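PDB 2GK4: conserved hypothetical protein from Streptococcus pneumoniae, which is of unknown function but belongs to the DNA/pantothenate metabolism flavoprotein family, and may act like its phosphopantothenoylcysteine synthetase relatives in coenzyme A synthesis. Local coordinates for residues K5-S10 against E45-T50; I155-F160 against N182-I187; H200-V205 against E217-L222. All blocks are in the same frame, centred on the assembly; numbering follows the deposited sequence.

Interaction 1: K5-S10 against E45-T50; sequences KILVTS and EVCLIT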
loop_
_atom_site.group_PDB
_atom_site.type_symbol
_atom_site.label_atom_id
_atom_site.label_comp_id
_atom_site.label_asym_id
_atom_site.label_seq_id
_atom_site.Cartn_x
_atom_site.Cartn_y
_atom_site.Cartn_z
ATOM N N LYS A 5 2.128 29.911 -11.955
ATOM C CA LYS A 5 1.729 29.002 -10.901
ATOM C C LYS A 5 2.120 27.607 -11.361
ATOM O O LYS A 5 1.926 27.260 -12.539
ATOM C CB LYS A 5 0.218 29.067 -10.708
ATOM C CG LYS A 5 -0.316 30.408 -10.180
ATOM C CD LYS A 5 -1.820 30.305 -9.981
ATOM C CE LYS A 5 -2.429 31.607 -9.478
ATOM N NZ LYS A 5 -3.911 31.451 -9.305
ATOM N N ILE A 6 2.685 26.826 -10.447
ATOM C CA ILE A 6 3.227 25.513 -10.798
ATOM C C ILE A 6 2.408 24.383 -10.174
ATOM O O ILE A 6 2.197 24.358 -8.971
ATOM C CB ILE A 6 4.700 25.366 -10.321
ATOM C CG1 ILE A 6 5.506 26.666 -10.536
ATOM C CG2 ILE A 6 5.356 24.152 -10.977
ATOM C CD1 ILE A 6 5.830 26.992 -11.947
ATOM N N LEU A 7 1.978 23.429 -11.010
ATOM C CA LEU A 7 1.307 22.240 -10.546
ATOM C C LEU A 7 2.329 21.106 -10.529
ATOM O O LEU A 7 3.074 20.900 -11.486
ATOM C CB LEU A 7 0.141 21.904 -11.514
ATOM C CG LEU A 7 -0.825 20.752 -11.190
ATOM C CD1 LEU A 7 -1.586 20.991 -9.869
ATOM C CD2 LEU A 7 -1.786 20.632 -12.364
ATOM N N VAL A 8 2.402 20.399 -9.409
ATOM C CA VAL A 8 3.378 19.343 -9.249
ATOM C C VAL A 8 2.658 18.097 -8.808
ATOM O O VAL A 8 1.704 18.167 -7.993
ATOM C CB VAL A 8 4.510 19.730 -8.211
ATOM C CG1 VAL A 8 5.500 18.579 -8.044
ATOM C CG2 VAL A 8 5.237 21.059 -8.591
ATOM N N THR A 9 3.066 16.937 -9.337
ATOM C CA THR A 9 2.569 15.687 -8.778
ATOM C C THR A 9 3.724 14.879 -8.208
ATOM O O THR A 9 4.869 14.923 -8.721
ATOM C CB THR A 9 1.794 14.786 -9.802
ATOM O OG1 THR A 9 2.722 14.215 -10.743
ATOM C CG2 THR A 9 0.699 15.593 -10.585
ATOM N N SER A 10 3.447 14.162 -7.128
ATOM C CA SER A 10 4.441 13.235 -6.602
ATOM C C SER A 10 3.810 12.039 -5.899
ATOM O O SER A 10 2.621 12.037 -5.562
ATOM C CB SER A 10 5.362 13.969 -5.601
ATOM O OG SER A 10 4.679 14.124 -4.360
ATOM N N GLU A 45 4.221 29.970 -6.433
ATOM C CA GLU A 45 3.013 29.381 -5.897
ATOM C C GLU A 45 2.952 27.967 -6.474
ATOM O O GLU A 45 3.116 27.789 -7.692
ATOM C CB GLU A 45 1.800 30.198 -6.344
ATOM C CG GLU A 45 0.468 29.595 -5.913
ATOM C CD GLU A 45 -0.714 30.479 -6.323
ATOM O OE1 GLU A 45 -1.845 29.932 -6.464
ATOM O OE2 GLU A 45 -0.485 31.703 -6.533
ATOM N N VAL A 46 2.829 26.972 -5.600
ATOM C CA VAL A 46 2.830 25.562 -6.033
ATOM C C VAL A 46 1.591 24.864 -5.509
ATOM O O VAL A 46 1.239 25.010 -4.343
ATOM C CB VAL A 46 4.064 24.783 -5.499
ATOM C CG1 VAL A 46 4.000 23.282 -5.942
ATOM C CG2 VAL A 46 5.371 25.440 -5.959
ATOM N N CYS A 47 0.951 24.073 -6.364
ATOM C CA CYS A 47 -0.092 23.178 -5.915
ATOM C C CYS A 47 0.451 21.763 -6.086
ATOM O O CYS A 47 0.855 21.370 -7.206
ATOM C CB CYS A 47 -1.363 23.383 -6.739
ATOM S SG CYS A 47 -2.596 22.058 -6.433
ATOM N N LEU A 48 0.552 21.033 -4.980
ATOM C CA LEU A 48 1.113 19.680 -5.024
ATOM C C LEU A 48 0.016 18.640 -4.917
ATOM O O LEU A 48 -0.700 18.596 -3.907
ATOM C CB LEU A 48 2.095 19.471 -3.852
ATOM C CG LEU A 48 2.682 18.059 -3.720
ATOM C CD1 LEU A 48 3.560 17.686 -4.931
ATOM C CD2 LEU A 48 3.473 17.889 -2.400
ATOM N N ILE A 49 -0.117 17.819 -5.954
ATOM C CA ILE A 49 -0.984 16.659 -5.916
ATOM C C ILE A 49 -0.109 15.493 -5.488
ATOM O O ILE A 49 0.922 15.196 -6.124
ATOM C CB ILE A 49 -1.602 16.385 -7.303
ATOM C CG1 ILE A 49 -2.337 17.635 -7.803
ATOM C CG2 ILE A 49 -2.507 15.128 -7.275
ATOM C CD1 ILE A 49 -3.391 18.180 -6.838
ATOM N N THR A 50 -0.495 14.855 -4.394
ATOM C CA THR A 50 0.341 13.816 -3.829
ATOM C C THR A 50 -0.509 12.714 -3.157
ATOM O O THR A 50 -1.734 12.663 -3.329
ATOM C CB THR A 50 1.430 14.492 -2.927
ATOM O OG1 THR A 50 2.427 13.542 -2.526
ATOM C CG2 THR A 50 0.756 15.185 -1.695
#
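Residues 5-10 and 45-50 pair in register, Ile6 beside Val46 and Val8 beside Leu48, as adjacent parallel strands of the Rossmann-like sheet; the chain between them includes helix 30-41, giving a beta-alpha-beta crossover. The donors alternate between the strands: Ile6 N gives its hydrogen to Glu45 O, Ile6 O accepts Cys47 N, Val8 N donates to Cys47 O, Val8 O accepts Ile49 N at 2.8 Å, and Ser10 N closes on Ile49 O. Between these rungs lie CA-H...O contacts, among them Thr9 CA to Ile49 O at 3.2 Å. Apolar contacts divide over the two faces. On the face covered by helix 30-41, Val8 spreads its branches: CG2 meets Val46 CG1 at 3.7 Å, while CG1 meets Leu48 CD1 at 3.8 Å. On the other face Leu7 CG lies anti to the backbone N (chi1 -175°), and the CD1 methyl beyond it touches Cys47 SG at 3.7 Å. Polar side chains meet near both ends. The extended chains of Lys5 and Glu45 run side by side, pointing the same way, and form a long salt bridge, NZ to OE1 3.8 Å. At the opposite end Thr50 OG1 donates a hydrogen bond to Ser10 OG, 3.0 Å away.

Interaction 2: I155-F160 against N182-I187; sequences IHLIGF and NQADLI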
loop_
_atom_site.group_PDB
_atom_site.type_symbol
_atom_site.label_atom_id
_atom_site.label_comp_id
_atom_site.label_asym_id
_atom_site.label_seq_id
_atom_site.Cartn_x
_atom_site.Cartn_y
_atom_site.Cartn_z
ATOM N N ILE A 155 0.116 25.138 -21.446
ATOM C CA ILE A 155 0.861 24.739 -20.244
ATOM C C ILE A 155 2.238 24.155 -20.616
ATOM O O ILE A 155 2.396 23.519 -21.665
ATOM C CB ILE A 155 0.038 23.769 -19.347
ATOM C CG1 ILE A 155 0.567 23.798 -17.898
ATOM C CG2 ILE A 155 -0.002 22.343 -19.955
ATOM C CD1 ILE A 155 -0.225 22.923 -16.941
ATOM N N HIS A 156 3.256 24.416 -19.800
ATOM C CA HIS A 156 4.555 23.782 -20.008
ATOM C C HIS A 156 4.546 22.436 -19.287
ATOM O O HIS A 156 4.430 22.404 -18.062
ATOM C CB HIS A 156 5.653 24.696 -19.474
ATOM C CG HIS A 156 5.733 26.002 -20.207
ATOM N ND1 HIS A 156 6.037 26.074 -21.547
ATOM C CD2 HIS A 156 5.496 27.273 -19.803
ATOM C CE1 HIS A 156 6.008 27.338 -21.935
ATOM N NE2 HIS A 156 5.684 28.085 -20.894
ATOM N N LEU A 157 4.602 21.343 -20.057
ATOM C CA LEU A 157 4.468 19.999 -19.496
ATOM C C LEU A 157 5.825 19.337 -19.317
ATOM O O LEU A 157 6.553 19.103 -20.290
ATOM C CB LEU A 157 3.605 19.123 -20.382
ATOM C CG LEU A 157 3.489 17.635 -20.083
ATOM C CD1 LEU A 157 3.041 17.406 -18.619
ATOM C CD2 LEU A 157 2.461 17.038 -21.096
ATOM N N ILE A 158 6.123 18.981 -18.082
ATOM C CA ILE A 158 7.358 18.309 -17.768
ATOM C C ILE A 158 7.018 16.966 -17.172
ATOM O O ILE A 158 6.270 16.866 -16.182
ATOM C CB ILE A 158 8.242 19.130 -16.788
ATOM C CG1 ILE A 158 8.643 20.449 -17.456
ATOM C CG2 ILE A 158 9.458 18.280 -16.391
ATOM C CD1 ILE A 158 8.891 21.608 -16.509
ATOM N N GLY A 159 7.521 15.917 -17.806
ATOM C CA GLY A 159 7.300 14.562 -17.274
ATOM C C GLY A 159 8.601 13.872 -16.919
ATOM O O GLY A 159 9.694 14.450 -17.090
ATOM N N PHE A 160 8.464 12.642 -16.414
ATOM C CA PHE A 160 9.584 11.784 -16.030
ATOM C C PHE A 160 9.444 10.442 -16.704
ATOM O O PHE A 160 8.348 10.040 -17.097
ATOM C CB PHE A 160 9.594 11.584 -14.498
ATOM C CG PHE A 160 10.092 12.770 -13.747
ATOM C CD1 PHE A 160 9.273 13.866 -13.524
ATOM C CD2 PHE A 160 11.403 12.801 -13.270
ATOM C CE1 PHE A 160 9.758 14.997 -12.846
ATOM C CE2 PHE A 160 11.879 13.905 -12.568
ATOM C CZ PHE A 160 11.051 15.012 -12.378
ATOM N N ASN A 182 3.021 12.797 -25.597
ATOM C CA ASN A 182 2.374 13.659 -24.592
ATOM C C ASN A 182 2.424 15.138 -24.914
ATOM O O ASN A 182 1.954 15.975 -24.128
ATOM C CB ASN A 182 3.002 13.421 -23.216
ATOM C CG ASN A 182 2.709 12.043 -22.678
ATOM O OD1 ASN A 182 1.555 11.660 -22.534
ATOM N ND2 ASN A 182 3.751 11.291 -22.370
ATOM N N GLN A 183 3.008 15.472 -26.063
ATOM C CA GLN A 183 3.337 16.862 -26.373
ATOM C C GLN A 183 4.011 17.524 -25.181
ATOM O O GLN A 183 3.790 18.719 -24.878
ATOM C CB GLN A 183 2.092 17.655 -26.771
ATOM C CG GLN A 183 1.250 16.981 -27.805
ATOM C CD GLN A 183 -0.009 17.762 -28.091
ATOM O OE1 GLN A 183 0.053 18.934 -28.478
ATOM N NE2 GLN A 183 -1.165 17.120 -27.903
ATOM N N ALA A 184 4.837 16.744 -24.490
ATOM C CA ALA A 184 5.568 17.261 -23.365
ATOM C C ALA A 184 6.685 18.092 -23.913
ATOM O O ALA A 184 7.154 17.883 -25.056
ATOM C CB ALA A 184 6.112 16.113 -22.468
ATOM N N ASP A 185 7.119 19.002 -23.068
ATOM C CA ASP A 185 8.112 19.963 -23.380
ATOM C C ASP A 185 9.505 19.388 -23.014
ATOM O O ASP A 185 10.504 19.582 -23.717
ATOM C CB ASP A 185 7.726 21.212 -22.610
ATOM C CG ASP A 185 6.452 21.887 -23.185
ATOM O OD1 ASP A 185 5.241 21.493 -22.914
ATOM O OD2 ASP A 185 6.693 22.834 -23.950
ATOM N N LEU A 186 9.514 18.597 -21.949
ATOM C CA LEU A 186 10.715 18.098 -21.322
ATOM C C LEU A 186 10.345 16.796 -20.655
ATOM O O LEU A 186 9.306 16.717 -19.991
ATOM C CB LEU A 186 11.205 19.087 -20.264
ATOM C CG LEU A 186 12.303 18.623 -19.301
ATOM C CD1 LEU A 186 13.605 18.329 -20.106
ATOM C CD2 LEU A 186 12.569 19.722 -18.230
ATOM N N ILE A 187 11.180 15.771 -20.854
ATOM C CA ILE A 187 11.076 14.531 -20.080
ATOM C C ILE A 187 12.393 14.296 -19.347
ATOM O O ILE A 187 13.471 14.233 -19.966
ATOM C CB ILE A 187 10.760 13.279 -20.979
ATOM C CG1 ILE A 187 9.375 13.351 -21.646
ATOM C CG2 ILE A 187 10.829 12.013 -20.178
ATOM C CD1 ILE A 187 8.189 13.392 -20.689
#
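His156 and Leu157 meet Asp185 where strand 156-163 begins, in the beta-alpha-beta unit that returns through helix 168-182 to strand 186-191. In the modelled conformer of Asp185, one of two deposited, OD2 lies at the edge of the His156 ring, 4.1 Å from ND1, with ring and carboxylate planes 77° apart; Tyr230 stacks on the same ring. At Leu157 both backbone polar atoms are engaged. Its N donates to OD1 of that Asp185 conformer at 2.9 Å, approaching from above the carboxylate plane, and its O receives Asp185 N at 2.8 Å together with a weak bond from Leu186 N. Chi1 of Asp185 (-70°) sets CG beside its own backbone N, the N-H that bonds Leu157 O; OD1 beyond it meets Leu157 N. The Leu157 side chain packs on the helix exit, where Gln183 ends helix 168-182 in a Schellman motif: CG rests against Ala184 CB, and CD2 lies 3.3 Å from Asn182 O. From Ile158 onward regular parallel pairing takes over. Ile158 CG2 touches Leu186 CD2 at 3.9 Å, and Gly159 N bonds to Leu186 O at 2.9 Å. Ile187 CD1 lies over the Gly159 backbone, 3.7 Å from CA. Phe160 closes the segment with its carbonyl carbon against Ile187 CG2. In this conformer the Asp185 carboxylate appears to stand in for a backbone acceptor before the strand pairing becomes regular, and it might modestly favour a protonated His156.

Interaction 3: H200-V205 against E217-L222; sequences HRAIFV and EEIAEL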
loop_
_atom_site.group_PDB
_atom_site.type_symbol
_atom_site.label_atom_id
_atom_site.label_comp_id
_atom_site.label_asym_id
_atom_site.label_seq_id
_atom_site.Cartn_x
_atom_site.Cartn_y
_atom_site.Cartn_z
ATOM N N HIS A 200 21.933 10.810 -8.239
ATOM C CA HIS A 200 20.707 10.510 -8.945
ATOM C C HIS A 200 20.967 10.991 -10.359
ATOM O O HIS A 200 20.717 12.145 -10.669
ATOM C CB HIS A 200 19.526 11.299 -8.345
ATOM C CG HIS A 200 18.179 10.824 -8.803
ATOM N ND1 HIS A 200 17.871 10.568 -10.125
ATOM C CD2 HIS A 200 17.054 10.563 -8.101
ATOM C CE1 HIS A 200 16.617 10.160 -10.215
ATOM N NE2 HIS A 200 16.101 10.141 -9.001
ATOM N N ARG A 201 21.527 10.125 -11.182
ATOM C CA ARG A 201 21.810 10.496 -12.589
ATOM C C ARG A 201 20.484 10.691 -13.306
ATOM O O ARG A 201 19.596 9.840 -13.210
ATOM C CB ARG A 201 22.589 9.351 -13.263
ATOM C CG ARG A 201 22.789 9.490 -14.762
ATOM C CD ARG A 201 24.052 10.249 -15.030
ATOM N NE ARG A 201 24.354 10.226 -16.458
ATOM C CZ ARG A 201 25.223 11.054 -17.033
ATOM N NH1 ARG A 201 25.853 11.954 -16.283
ATOM N NH2 ARG A 201 25.417 11.000 -18.360
ATOM N N ALA A 202 20.365 11.775 -14.070
ATOM C CA ALA A 202 19.187 12.012 -14.900
ATOM C C ALA A 202 19.546 12.775 -16.157
ATOM O O ALA A 202 20.554 13.499 -16.214
ATOM C CB ALA A 202 18.106 12.780 -14.119
ATOM N N ILE A 203 18.724 12.580 -17.170
ATOM C CA ILE A 203 18.933 13.230 -18.458
ATOM C C ILE A 203 17.689 14.024 -18.755
ATOM O O ILE A 203 16.588 13.464 -18.839
ATOM C CB ILE A 203 19.195 12.200 -19.566
ATOM C CG1 ILE A 203 20.265 11.168 -19.110
ATOM C CG2 ILE A 203 19.516 12.891 -20.915
ATOM C CD1 ILE A 203 20.344 9.941 -19.977
ATOM N N PHE A 204 17.870 15.331 -18.947
ATOM C CA PHE A 204 16.781 16.229 -19.329
ATOM C C PHE A 204 16.657 16.113 -20.844
ATOM O O PHE A 204 17.532 16.589 -21.584
ATOM C CB PHE A 204 17.114 17.673 -18.889
ATOM C CG PHE A 204 16.820 17.954 -17.442
ATOM C CD1 PHE A 204 17.285 17.104 -16.423
ATOM C CD2 PHE A 204 16.107 19.105 -17.090
ATOM C CE1 PHE A 204 17.012 17.386 -15.074
ATOM C CE2 PHE A 204 15.844 19.412 -15.753
ATOM C CZ PHE A 204 16.300 18.565 -14.743
ATOM N N VAL A 205 15.633 15.384 -21.273
ATOM C CA VAL A 205 15.394 15.096 -22.658
ATOM C C VAL A 205 14.393 16.090 -23.273
ATOM O O VAL A 205 13.179 16.183 -22.897
ATOM C CB VAL A 205 14.920 13.611 -22.864
ATOM C CG1 VAL A 205 14.751 13.294 -24.346
ATOM C CG2 VAL A 205 15.939 12.635 -22.268
ATOM N N GLU A 217 19.427 17.336 -6.070
ATOM C CA GLU A 217 19.515 18.787 -5.915
ATOM C C GLU A 217 19.765 19.432 -7.280
ATOM O O GLU A 217 19.155 20.455 -7.611
ATOM C CB GLU A 217 20.609 19.148 -4.903
ATOM C CG GLU A 217 20.295 18.682 -3.461
ATOM C CD GLU A 217 20.365 17.153 -3.254
ATOM O OE1 GLU A 217 21.193 16.459 -3.897
ATOM O OE2 GLU A 217 19.584 16.648 -2.419
ATOM N N GLU A 218 20.627 18.808 -8.086
ATOM C CA GLU A 218 20.917 19.325 -9.428
ATOM C C GLU A 218 19.685 19.244 -10.314
ATOM O O GLU A 218 19.466 20.145 -11.143
ATOM C CB GLU A 218 22.059 18.556 -10.092
ATOM C CG GLU A 218 23.444 19.162 -9.873
ATOM C CD GLU A 218 24.588 18.260 -10.363
ATOM O OE1 GLU A 218 24.440 17.562 -11.400
ATOM O OE2 GLU A 218 25.654 18.262 -9.701
ATOM N N ILE A 219 18.896 18.171 -10.153
ATOM C CA ILE A 219 17.617 18.048 -10.886
ATOM C C ILE A 219 16.732 19.247 -10.568
ATOM O O ILE A 219 16.250 19.951 -11.481
ATOM C CB ILE A 219 16.873 16.699 -10.594
ATOM C CG1 ILE A 219 17.703 15.513 -11.103
ATOM C CG2 ILE A 219 15.457 16.682 -11.234
ATOM C CD1 ILE A 219 17.230 14.107 -10.567
ATOM N N ALA A 220 16.526 19.478 -9.265
ATOM C CA ALA A 220 15.706 20.615 -8.823
ATOM C C ALA A 220 16.199 21.978 -9.307
ATOM O O ALA A 220 15.386 22.795 -9.777
ATOM C CB ALA A 220 15.481 20.594 -7.281
ATOM N N GLU A 221 17.512 22.184 -9.227
ATOM C CA GLU A 221 18.133 23.450 -9.582
ATOM C C GLU A 221 17.974 23.759 -11.077
ATOM O O GLU A 221 17.628 24.875 -11.463
ATOM C CB GLU A 221 19.608 23.452 -9.119
ATOM C CG GLU A 221 19.738 23.377 -7.578
ATOM C CD GLU A 221 21.136 23.027 -7.049
ATOM O OE1 GLU A 221 22.002 22.577 -7.827
ATOM O OE2 GLU A 221 21.367 23.214 -5.830
ATOM N N LEU A 222 18.195 22.744 -11.909
ATOM C CA LEU A 222 18.037 22.852 -13.353
ATOM C C LEU A 222 16.570 23.080 -13.740
ATOM O O LEU A 222 16.261 23.929 -14.592
ATOM C CB LEU A 222 18.634 21.631 -14.071
ATOM C CG LEU A 222 18.621 21.716 -15.611
ATOM C CD1 LEU A 222 19.286 22.985 -16.111
ATOM C CD2 LEU A 222 19.280 20.483 -16.234
#
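Strand-to-helix packing without any hydrogen bond joins His200, Ala202 and Phe204 to Ile219 and Leu222, where helix 216-228 lies against one face of the sheet near its edge strand 210-213. The segment axes of strand 202-205 and helix 217-222 approach to 10.1 Å, leaving side chains to fill the interval. Phe204 and Leu222 reach toward each other, tip to tip: the CD2 methyl of Leu222 sits over the centre of the Phe204 ring, 3.5 Å from its centroid and 10° off the normal, a CH-pi contact. At the edge of that ring, near its plane, CZ comes within 3.5 Å of Ile219 O, and Ile219 CG2 lies 4.1 Å from CZ. The other branch of Ile219 turns to Ala202 and His200. Its CG1 is anti to the carbonyl carbon (chi1 -64°), and CD1, beyond it, touches Ala202 CB at 3.9 Å and sits over one face of the His200 ring in a second CH-pi contact. That methyl is offset toward the ring's rim, nearest to ND1 at 3.6 Å. Leu31 of helix 30-41 also packs on Ile219. The contact is therefore held by dispersion and CH-pi attraction, and it buries His200 ND1 without a polar partner in the model, probably at some cost in solvation.

All three contacts belong to one mixed sheet. Interactions 1 and 3 are buried, whereas interaction 2 is only partly so, with Gln183 at the surface and His156 and Asp185 partly exposed. Interactions 1 and 2 both pair parallel strands across a crossover, on either side of strand 87-90, but the ladder of interaction 1 is regular from Ile6 to Ser10, whereas that of interaction 2 starts with a side-chain carboxylate. Interaction 3 instead sets a helix against the sheet through apolar and aromatic groups. It meets interaction 2 directly: Ile187 O lies 2.8 Å from Val205 N, a probable hydrogen bond between neighbouring antiparallel strands, and Leu186 CD2 packs on Phe204 CD2. Interaction 1 touches neither, its nearest atoms being about 5 Å from interaction 2.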